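Local coordinates for probable membrane transporter protein MamO (PDB 5HMA) that promotes magnetite biomineralization by binding transition metal ions through its protease-like domain and activates the MamE protease, while probably not being a protease itself, at residues H86-M89 / A90-Q93; A141-S144 / W145-G149; A180-I183 / V184-Q188. All coordinates share one frame; numbering follows the deposited sequence.

Interaction 1: H86-M89 / A90-Q93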
ATOM      1  N   HIS A  86      -9.862  -6.310  -6.856  1.00 41.84           N
ATOM      2  CA  HIS A  86      -8.714  -5.406  -6.889  1.00 45.50           C
ATOM      3  C   HIS A  86      -9.195  -3.991  -7.064  1.00 45.81           C
ATOM      4  O   HIS A  86     -10.299  -3.777  -7.549  1.00 42.26           O
ATOM      5  CB  HIS A  86      -7.787  -5.771  -8.059  1.00 42.23           C
ATOM      6  CG  HIS A  86      -8.480  -5.708  -9.388  1.00 48.58           C
ATOM      7  ND1 HIS A  86      -8.389  -4.616 -10.227  1.00 49.86           N
ATOM      8  CD2 HIS A  86      -9.326  -6.578  -9.994  1.00 38.37           C
ATOM      9  CE1 HIS A  86      -9.131  -4.824 -11.302  1.00 44.67           C
ATOM     10  NE2 HIS A  86      -9.713  -6.006 -11.185  1.00 51.22           N
ATOM     11  N   PHE A  87      -8.352  -3.026  -6.721  1.00 41.54           N
ATOM     12  CA  PHE A  87      -8.610  -1.637  -7.084  1.00 51.39           C
ATOM     13  C   PHE A  87      -8.583  -1.457  -8.601  1.00 49.04           C
ATOM     14  O   PHE A  87      -7.673  -1.941  -9.277  1.00 49.25           O
ATOM     15  CB  PHE A  87      -7.577  -0.718  -6.421  1.00 42.52           C
ATOM     16  CG  PHE A  87      -7.759  -0.599  -4.938  1.00 44.74           C
ATOM     17  CD1 PHE A  87      -8.796   0.182  -4.418  1.00 45.28           C
ATOM     18  CD2 PHE A  87      -6.914  -1.271  -4.061  1.00 39.80           C
ATOM     19  CE1 PHE A  87      -8.988   0.298  -3.041  1.00 48.68           C
ATOM     20  CE2 PHE A  87      -7.092  -1.165  -2.669  1.00 43.97           C
ATOM     21  CZ  PHE A  87      -8.136  -0.379  -2.161  1.00 44.37           C
ATOM     22  N   ARG A  88      -9.577  -0.763  -9.139  1.00 48.71           N
ATOM     23  CA  ARG A  88      -9.562  -0.434 -10.565  1.00 56.91           C
ATOM     24  C   ARG A  88      -8.710   0.799 -10.817  1.00 54.85           C
ATOM     25  O   ARG A  88      -9.033   1.893 -10.331  1.00 57.85           O
ATOM     26  CB  ARG A  88     -10.975  -0.184 -11.086  1.00 64.09           C
ATOM     27  CG  ARG A  88     -11.972  -1.300 -10.854  1.00 80.84           C
ATOM     28  CD  ARG A  88     -13.280  -0.957 -11.560  1.00 95.08           C
ATOM     29  NE  ARG A  88     -13.065  -0.705 -12.985  1.00107.74           N
ATOM     30  CZ  ARG A  88     -13.711   0.213 -13.699  1.00118.18           C
ATOM     31  NH1 ARG A  88     -14.625   0.986 -13.124  1.00117.59           N
ATOM     32  NH2 ARG A  88     -13.439   0.362 -14.992  1.00121.44           N
ATOM     33  N   MET A  89      -7.634   0.642 -11.583  1.00 50.32           N
ATOM     34  CA  MET A  89      -6.718   1.757 -11.841  1.00 56.19           C
ATOM     35  C   MET A  89      -7.376   2.896 -12.625  1.00 56.20           C
ATOM     36  O   MET A  89      -6.976   4.053 -12.502  1.00 70.28           O
ATOM     37  CB  MET A  89      -5.470   1.265 -12.576  1.00 56.24           C
ATOM     38  CG  MET A  89      -4.608   0.331 -11.732  1.00 58.13           C
ATOM     39  SD  MET A  89      -4.164   1.041 -10.130  1.00 66.46           S
ATOM     40  CE  MET A  89      -3.100   2.376 -10.675  1.00 67.89           C
ATOM     41  N   ALA A  90      -8.388   2.573 -13.421  1.00 56.99           N
ATOM     42  CA  ALA A  90      -9.154   3.596 -14.119  1.00 63.16           C
ATOM     43  C   ALA A  90      -9.911   4.505 -13.141  1.00 63.90           C
ATOM     44  O   ALA A  90     -10.237   5.640 -13.479  1.00 74.16           O
ATOM     45  CB  ALA A  90     -10.124   2.952 -15.098  1.00 57.22           C
ATOM     46  N   ASP A  91     -10.178   4.011 -11.932  1.00 61.98           N
ATOM     47  CA  ASP A  91     -10.973   4.754 -10.945  1.00 66.28           C
ATOM     48  C   ASP A  91     -10.119   5.581  -9.991  1.00 67.37           C
ATOM     49  O   ASP A  91     -10.641   6.211  -9.070  1.00 62.18           O
ATOM     50  CB  ASP A  91     -11.845   3.807 -10.112  1.00 63.23           C
ATOM     51  CG  ASP A  91     -12.985   3.206 -10.904  1.00 80.67           C
ATOM     52  OD1 ASP A  91     -13.187   3.604 -12.073  1.00 77.52           O
ATOM     53  OD2 ASP A  91     -13.686   2.337 -10.344  1.00 99.04           O
ATOM     54  N   VAL A  92      -8.809   5.559 -10.201  1.00 57.45           N
ATOM     55  CA  VAL A  92      -7.877   6.322  -9.374  1.00 54.28           C
ATOM     56  C   VAL A  92      -8.263   7.803  -9.349  1.00 55.90           C
ATOM     57  O   VAL A  92      -8.598   8.374 -10.396  1.00 56.56           O
ATOM     58  CB  VAL A  92      -6.449   6.113  -9.888  1.00 56.70           C
ATOM     59  CG1 VAL A  92      -5.588   7.319  -9.613  1.00 67.47           C
ATOM     60  CG2 VAL A  92      -5.861   4.826  -9.285  1.00 46.25           C
ATOM     61  N   GLN A  93      -8.263   8.419  -8.164  1.00 55.62           N
ATOM     62  CA  GLN A  93      -8.628   9.850  -8.050  1.00 58.22           C
ATOM     63  C   GLN A  93      -7.589  10.647  -7.273  1.00 62.39           C
ATOM     64  O   GLN A  93      -6.869  10.096  -6.435  1.00 53.62           O
ATOM     65  CB  GLN A  93      -9.984  10.040  -7.355  1.00 50.70           C
ATOM     66  CG  GLN A  93     -11.121   9.174  -7.856  1.00 62.74           C
ATOM     67  CD  GLN A  93     -11.846   9.782  -9.026  1.00 80.50           C
ATOM     68  OE1 GLN A  93     -11.612  10.942  -9.381  1.00 80.52           O
ATOM     69  NE2 GLN A  93     -12.737   9.001  -9.641  1.00 89.90           N
TER
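Arg88 and Asp91 form a salt bridge across one turn of the loop, with Arg88 NH1 3.2 Å from Asp91 OD1. The same nitrogen makes a weak hydrogen bond to Asp91 OD2. The guanidinium and carboxylate planes stand 83° apart, so the two groups do not pair flat. A bend at chi3 of Arg88 (56°) brings NH1 back over the turn to the acid.

Two backbone bonds shape the turn that carries this pair. Asp91 N donates to Arg88 O at 2.9 Å. Val92 N makes a weaker bond to Met89 O at 3.3 Å. Both join residues three apart, which is the 3-10 pattern. The turn belongs to the loop between strands 73-78 and 100-106 of the trypsin-like domain.

Apolar contact is made by Met89 and Val92, whose side chains run alongside each other in the same direction. Met89 CE touches Val92 CG2 at 3.9 Å. Both side chains also pack on helix 180-185.

The contact thus divides by chemistry. The charged pair lies at the solvent-exposed Arg88, while Met89 and Val92 join the turn to the last helix.

Interaction 2: A141-S144 / W145-G149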
ATOM      1  N   ALA A 141      -4.532   9.847   8.781  1.00 54.90           N
ATOM      2  CA  ALA A 141      -5.182   8.529   8.697  1.00 59.68           C
ATOM      3  C   ALA A 141      -4.164   7.408   8.895  1.00 54.82           C
ATOM      4  O   ALA A 141      -4.522   6.277   9.213  1.00 47.97           O
ATOM      5  CB  ALA A 141      -5.900   8.348   7.362  1.00 47.51           C
ATOM      6  N   VAL A 142      -2.895   7.731   8.683  1.00 51.59           N
ATOM      7  CA  VAL A 142      -1.804   6.780   8.872  1.00 47.77           C
ATOM      8  C   VAL A 142      -1.236   6.926  10.284  1.00 60.31           C
ATOM      9  O   VAL A 142      -0.624   7.942  10.614  1.00 70.91           O
ATOM     10  CB  VAL A 142      -0.729   6.990   7.808  1.00 53.64           C
ATOM     11  CG1 VAL A 142       0.500   6.129   8.091  1.00 53.56           C
ATOM     12  CG2 VAL A 142      -1.318   6.731   6.411  1.00 50.15           C
ATOM     13  N   TYR A 143      -1.463   5.916  11.122  1.00 60.67           N
ATOM     14  CA  TYR A 143      -1.067   5.981  12.530  1.00 67.39           C
ATOM     15  C   TYR A 143      -0.086   4.863  12.921  1.00 70.39           C
ATOM     16  O   TYR A 143       0.525   4.917  13.989  1.00 67.32           O
ATOM     17  CB  TYR A 143      -2.312   5.922  13.436  1.00 62.45           C
ATOM     18  CG  TYR A 143      -2.962   4.551  13.488  1.00 72.08           C
ATOM     19  CD1 TYR A 143      -3.777   4.098  12.449  1.00 66.94           C
ATOM     20  CD2 TYR A 143      -2.756   3.703  14.574  1.00 72.66           C
ATOM     21  CE1 TYR A 143      -4.359   2.832  12.487  1.00 71.48           C
ATOM     22  CE2 TYR A 143      -3.337   2.441  14.625  1.00 69.42           C
ATOM     23  CZ  TYR A 143      -4.135   2.007  13.582  1.00 76.41           C
ATOM     24  OH  TYR A 143      -4.704   0.748  13.642  1.00 73.08           O
ATOM     25  N   SER A 144       0.057   3.847  12.070  1.00 59.38           N
ATOM     26  CA  SER A 144       0.860   2.676  12.425  1.00 56.56           C
ATOM     27  C   SER A 144       1.825   2.259  11.321  1.00 61.40           C
ATOM     28  O   SER A 144       1.488   2.306  10.146  1.00 54.10           O
ATOM     29  CB  SER A 144      -0.047   1.487  12.771  1.00 56.52           C
ATOM     30  OG  SER A 144       0.690   0.266  12.851  1.00 68.78           O
ATOM     31  N   TRP A 145       3.019   1.828  11.718  1.00 58.42           N
ATOM     32  CA  TRP A 145       3.986   1.274  10.786  1.00 52.43           C
ATOM     33  C   TRP A 145       3.385   0.141   9.943  1.00 46.86           C
ATOM     34  O   TRP A 145       3.795  -0.076   8.804  1.00 47.91           O
ATOM     35  CB  TRP A 145       5.224   0.778  11.545  1.00 54.61           C
ATOM     36  CG  TRP A 145       4.964  -0.385  12.430  1.00 69.05           C
ATOM     37  CD1 TRP A 145       4.549  -0.350  13.727  1.00 72.90           C
ATOM     38  CD2 TRP A 145       5.116  -1.774  12.092  1.00 73.65           C
ATOM     39  NE1 TRP A 145       4.431  -1.627  14.219  1.00 76.69           N
ATOM     40  CE2 TRP A 145       4.776  -2.520  13.239  1.00 76.75           C
ATOM     41  CE3 TRP A 145       5.509  -2.455  10.935  1.00 75.90           C
ATOM     42  CZ2 TRP A 145       4.812  -3.915  13.260  1.00 81.55           C
ATOM     43  CZ3 TRP A 145       5.543  -3.838  10.957  1.00 79.97           C
ATOM     44  CH2 TRP A 145       5.197  -4.553  12.112  1.00 85.06           C
ATOM     45  N   GLU A 146       2.387  -0.554  10.478  1.00 54.46           N
ATOM     46  CA  GLU A 146       1.779  -1.669   9.757  1.00 58.57           C
ATOM     47  C   GLU A 146       0.945  -1.228   8.563  1.00 51.05           C
ATOM     48  O   GLU A 146       0.642  -2.033   7.683  1.00 60.86           O
ATOM     49  CB  GLU A 146       0.930  -2.502  10.712  1.00 52.69           C
ATOM     50  CG  GLU A 146       1.715  -2.907  11.942  1.00 73.62           C
ATOM     51  CD  GLU A 146       1.033  -3.983  12.742  1.00 89.40           C
ATOM     52  OE1 GLU A 146       1.427  -5.169  12.598  1.00 86.15           O
ATOM     53  OE2 GLU A 146       0.108  -3.632  13.513  1.00 86.22           O
ATOM     54  N   GLN A 147       0.584   0.050   8.516  1.00 53.25           N
ATOM     55  CA  GLN A 147      -0.216   0.571   7.401  1.00 47.50           C
ATOM     56  C   GLN A 147       0.661   0.899   6.208  1.00 42.11           C
ATOM     57  O   GLN A 147       0.170   1.167   5.110  1.00 44.24           O
ATOM     58  CB  GLN A 147      -0.993   1.821   7.821  1.00 50.63           C
ATOM     59  CG  GLN A 147      -2.140   1.566   8.770  1.00 46.73           C
ATOM     60  CD  GLN A 147      -2.681   2.858   9.342  1.00 53.43           C
ATOM     61  OE1 GLN A 147      -1.948   3.604   9.992  1.00 54.06           O
ATOM     62  NE2 GLN A 147      -3.964   3.142   9.091  1.00 48.60           N
ATOM     63  N   THR A 148       1.968   0.896   6.429  1.00 43.45           N
ATOM     64  CA  THR A 148       2.904   1.245   5.369  1.00 45.30           C
ATOM     65  C   THR A 148       2.726   0.297   4.192  1.00 48.73           C
ATOM     66  O   THR A 148       2.630  -0.914   4.384  1.00 49.76           O
ATOM     67  CB  THR A 148       4.350   1.212   5.896  1.00 45.15           C
ATOM     68  OG1 THR A 148       4.547   2.333   6.765  1.00 52.79           O
ATOM     69  CG2 THR A 148       5.345   1.265   4.768  1.00 44.04           C
ATOM     70  N   GLY A 149       2.645   0.852   2.981  1.00 43.00           N
ATOM     71  CA  GLY A 149       2.474   0.037   1.789  1.00 35.84           C
ATOM     72  C   GLY A 149       1.012  -0.231   1.438  1.00 47.85           C
ATOM     73  O   GLY A 149       0.704  -0.658   0.323  1.00 41.72           O
TER
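Ser144 and Gln147 close a tight turn: Gln147 N donates to Ser144 O at 2.9 Å, and residues 145-147 form a short 3-10 segment. Ahead of it, residues 141-144 run as an irregular loop. Ser144 also bonds through its side chain. Its OG is anti to the backbone N (chi1 168°) and accepts from Glu146 N at 3.0 Å, which makes an ST turn.

The loop lies between strands 131-139 and 151-153 of the trypsin-like fold. In active relatives the nucleophilic serine sits here, in a Ser-Gly-Gly sequence. By sequence, Thr148 takes that place in MamO, consistent with an inactive protease. Thr148 touches His39, and its OG1 is hydrogen-bonded to Ala165 N.

Gln147 is buried, and its extended side chain runs back along residues 141-144. OE1 is gripped by two backbone donors. Tyr143 N, at 2.6 Å from Gln147 OE1, lies in the carbonyl plane. Ser144 N, at 2.9 Å from the same OE1, is tilted 23° from it. Gln147 NE2 donates to Ala141 O at 3.2 Å and weakly to Ala103 O. Together these bonds fix the rotation of the amide. The Tyr143 side chain crosses Gln147 at about a right angle, with ring and amide planes 66° apart. Tyr143 CE1 comes within 3.4 Å of Gln147 NE2, and the ring also makes a cation-pi contact with Arg115.

Interaction 3: A180-I183 / V184-Q188. With NI (nickel (II) ion), chain C.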
ATOM      1  N   ALA A 180      -1.723   8.135  -6.220  1.00 57.82           N
ATOM      2  CA  ALA A 180      -1.932   6.982  -7.089  1.00 65.01           C
ATOM      3  C   ALA A 180      -1.542   7.263  -8.544  1.00 67.12           C
ATOM      4  O   ALA A 180      -1.220   6.340  -9.284  1.00 66.70           O
ATOM      5  CB  ALA A 180      -3.380   6.521  -7.011  1.00 68.84           C
ATOM      6  N   GLN A 181      -1.558   8.530  -8.952  1.00 64.83           N
ATOM      7  CA  GLN A 181      -1.193   8.884 -10.326  1.00 71.18           C
ATOM      8  C   GLN A 181       0.250   8.486 -10.645  1.00 69.29           C
ATOM      9  O   GLN A 181       0.598   8.201 -11.797  1.00 69.26           O
ATOM     10  CB  GLN A 181      -1.391  10.384 -10.569  1.00 80.21           C
ATOM     11  CG  GLN A 181      -1.084  10.835 -11.998  1.00103.12           C
ATOM     12  CD  GLN A 181      -1.829  10.019 -13.055  1.00110.92           C
ATOM     13  OE1 GLN A 181      -2.961   9.568 -12.840  1.00 97.18           O
ATOM     14  NE2 GLN A 181      -1.188   9.826 -14.206  1.00116.21           N
ATOM     15  N   VAL A 182       1.083   8.468  -9.610  1.00 65.21           N
ATOM     16  CA  VAL A 182       2.473   8.055  -9.739  1.00 70.90           C
ATOM     17  C   VAL A 182       2.536   6.612 -10.235  1.00 80.38           C
ATOM     18  O   VAL A 182       3.370   6.266 -11.072  1.00 87.56           O
ATOM     19  CB  VAL A 182       3.218   8.239  -8.399  1.00 72.17           C
ATOM     20  CG1 VAL A 182       4.468   7.376  -8.338  1.00 72.52           C
ATOM     21  CG2 VAL A 182       3.544   9.721  -8.173  1.00 59.08           C
ATOM     22  N   ILE A 183       1.631   5.776  -9.737  1.00 74.90           N
ATOM     23  CA  ILE A 183       1.547   4.392 -10.185  1.00 64.95           C
ATOM     24  C   ILE A 183       1.271   4.305 -11.679  1.00 72.93           C
ATOM     25  O   ILE A 183       1.979   3.618 -12.415  1.00 83.48           O
ATOM     26  CB  ILE A 183       0.464   3.626  -9.415  1.00 70.80           C
ATOM     27  CG1 ILE A 183       0.754   3.638  -7.913  1.00 69.14           C
ATOM     28  CG2 ILE A 183       0.354   2.195  -9.928  1.00 68.20           C
ATOM     29  CD1 ILE A 183      -0.376   3.036  -7.085  1.00 63.35           C
ATOM     30  N   VAL A 184       0.228   4.998 -12.120  1.00 72.34           N
ATOM     31  CA  VAL A 184      -0.178   4.976 -13.518  1.00 72.48           C
ATOM     32  C   VAL A 184       0.963   5.348 -14.462  1.00 82.49           C
ATOM     33  O   VAL A 184       1.241   4.633 -15.430  1.00 96.12           O
ATOM     34  CB  VAL A 184      -1.365   5.916 -13.744  1.00 73.43           C
ATOM     35  CG1 VAL A 184      -1.790   5.889 -15.212  1.00 65.92           C
ATOM     36  CG2 VAL A 184      -2.517   5.548 -12.810  1.00 69.66           C
ATOM     37  N   SER A 185       1.621   6.466 -14.171  1.00 76.28           N
ATOM     38  CA  SER A 185       2.612   7.035 -15.084  1.00 84.98           C
ATOM     39  C   SER A 185       3.938   6.278 -15.071  1.00 92.17           C
ATOM     40  O   SER A 185       4.638   6.232 -16.081  1.00 96.34           O
ATOM     41  CB  SER A 185       2.853   8.504 -14.745  1.00 79.53           C
ATOM     42  OG  SER A 185       3.211   8.644 -13.386  1.00 86.25           O
ATOM     43  N   HIS A 186       4.281   5.680 -13.932  1.00 89.36           N
ATOM     44  CA  HIS A 186       5.541   4.949 -13.826  1.00 87.28           C
ATOM     45  C   HIS A 186       5.347   3.465 -14.157  1.00 94.58           C
ATOM     46  O   HIS A 186       6.270   2.663 -14.017  1.00104.32           O
ATOM     47  CB  HIS A 186       6.157   5.120 -12.426  1.00 75.99           C
ATOM     48  CG  HIS A 186       6.698   6.497 -12.163  1.00 83.22           C
ATOM     49  ND1 HIS A 186       5.897   7.556 -11.789  1.00 92.99           N
ATOM     50  CD2 HIS A 186       7.960   6.991 -12.229  1.00 83.20           C
ATOM     51  CE1 HIS A 186       6.639   8.640 -11.638  1.00 86.00           C
ATOM     52  NE2 HIS A 186       7.893   8.323 -11.897  1.00 75.66           N
ATOM     53  N   LEU A 187       4.154   3.103 -14.621  1.00 89.48           N
ATOM     54  CA  LEU A 187       3.877   1.713 -14.967  1.00 90.41           C
ATOM     55  C   LEU A 187       3.271   1.544 -16.348  1.00103.91           C
ATOM     56  O   LEU A 187       2.698   0.500 -16.662  1.00106.63           O
ATOM     57  CB  LEU A 187       2.942   1.092 -13.942  1.00 81.58           C
ATOM     58  CG  LEU A 187       3.639   0.757 -12.631  1.00 85.96           C
ATOM     59  CD1 LEU A 187       2.673   0.045 -11.711  1.00 80.55           C
ATOM     60  CD2 LEU A 187       4.876  -0.094 -12.901  1.00 90.28           C
ATOM     61  N   GLN A 188       3.412   2.559 -17.186  1.00107.22           N
ATOM     62  CA  GLN A 188       2.837   2.490 -18.518  1.00111.72           C
ATOM     63  C   GLN A 188       3.644   1.567 -19.438  1.00120.23           C
ATOM     64  O   GLN A 188       3.482   1.603 -20.655  1.00134.88           O
ATOM     65  CB  GLN A 188       2.724   3.893 -19.110  1.00111.61           C
ATOM     66  CG  GLN A 188       3.949   4.758 -18.888  1.00121.08           C
ATOM     67  CD  GLN A 188       3.714   6.201 -19.294  1.00131.43           C
ATOM     68  OE1 GLN A 188       2.641   6.757 -19.055  1.00132.88           O
ATOM     69  NE2 GLN A 188       4.716   6.814 -19.919  1.00133.97           N
TER
HETATM   70 NI    NI C 301       8.709   9.997 -10.798  1.00 95.90          NI
HETATM   71  O   HOH W   1      10.513   8.764 -10.545  1.00 79.28           O
HETATM   72  O   HOH W   2       6.872  11.203 -11.011  1.00 79.32           O
HETATM   73  O   HOH W   3       9.727  11.583  -9.606  1.00 83.31           O
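His186 sets the edge of its imidazole against the carbonyl of Val182, where helix 180-185 of the trypsin-like domain gives way to a loop. Val182 O takes two bonds from this one residue: His186 ND1 donates at 2.9 Å and His186 N at 3.1 Å. The carbonyl oxygen lies in the ring plane, so the ring is held against rotation. The Val182 side chain crosses that of His186 at a slant, with Val182 CG1 3.7 Å from His186 ND1.

Ser185 turns back onto the helix. Its chi1 of 55° tucks OG in against the main chain, which lets Ser185 OG donate to Gln181 O at 3.1 Å. Ser185 N and OG reach that oxygen from opposite faces of the carbonyl plane. Leu187 extends beside Ile183 in the same sense, with Ile183 CG2 3.6 Å from Leu187 CD1. Both also pack on Ile35 of the barrel.

With ND1 donating to the helix, NE2 is left to bind the nickel ion. His71 and three waters also bind the metal, and the two histidine rings meet edge-to-face. His186 NE2 lies 2.2 Å from the nickel, which sits about 21° out of the ring plane and is displaced toward the CE1 side.

In the fold
Interactions 1 and 3 are neighbours, with centres about 11 Å apart on the same side of the chain's centre. Their apolar faces join directly: Met89 CE lies 3.5 Å from Ile183 CG2, and Val92 CG1 lies 3.5 Å from Ala180 CB. The loop of interaction 1 thus packs against the helix that leads into the metal ligand His186. The Met89 side chain is about 10 Å from that of His186, and only interaction 3 supplies a nickel ligand. Interaction 2 lies across the chain's centre, about 21 Å from the centres of both others. The nickel is 19.6 Å from Thr148 OG1, so it is well apart from the degenerate protease-like site, whose nucleophile position is probably Thr148 of interaction 2.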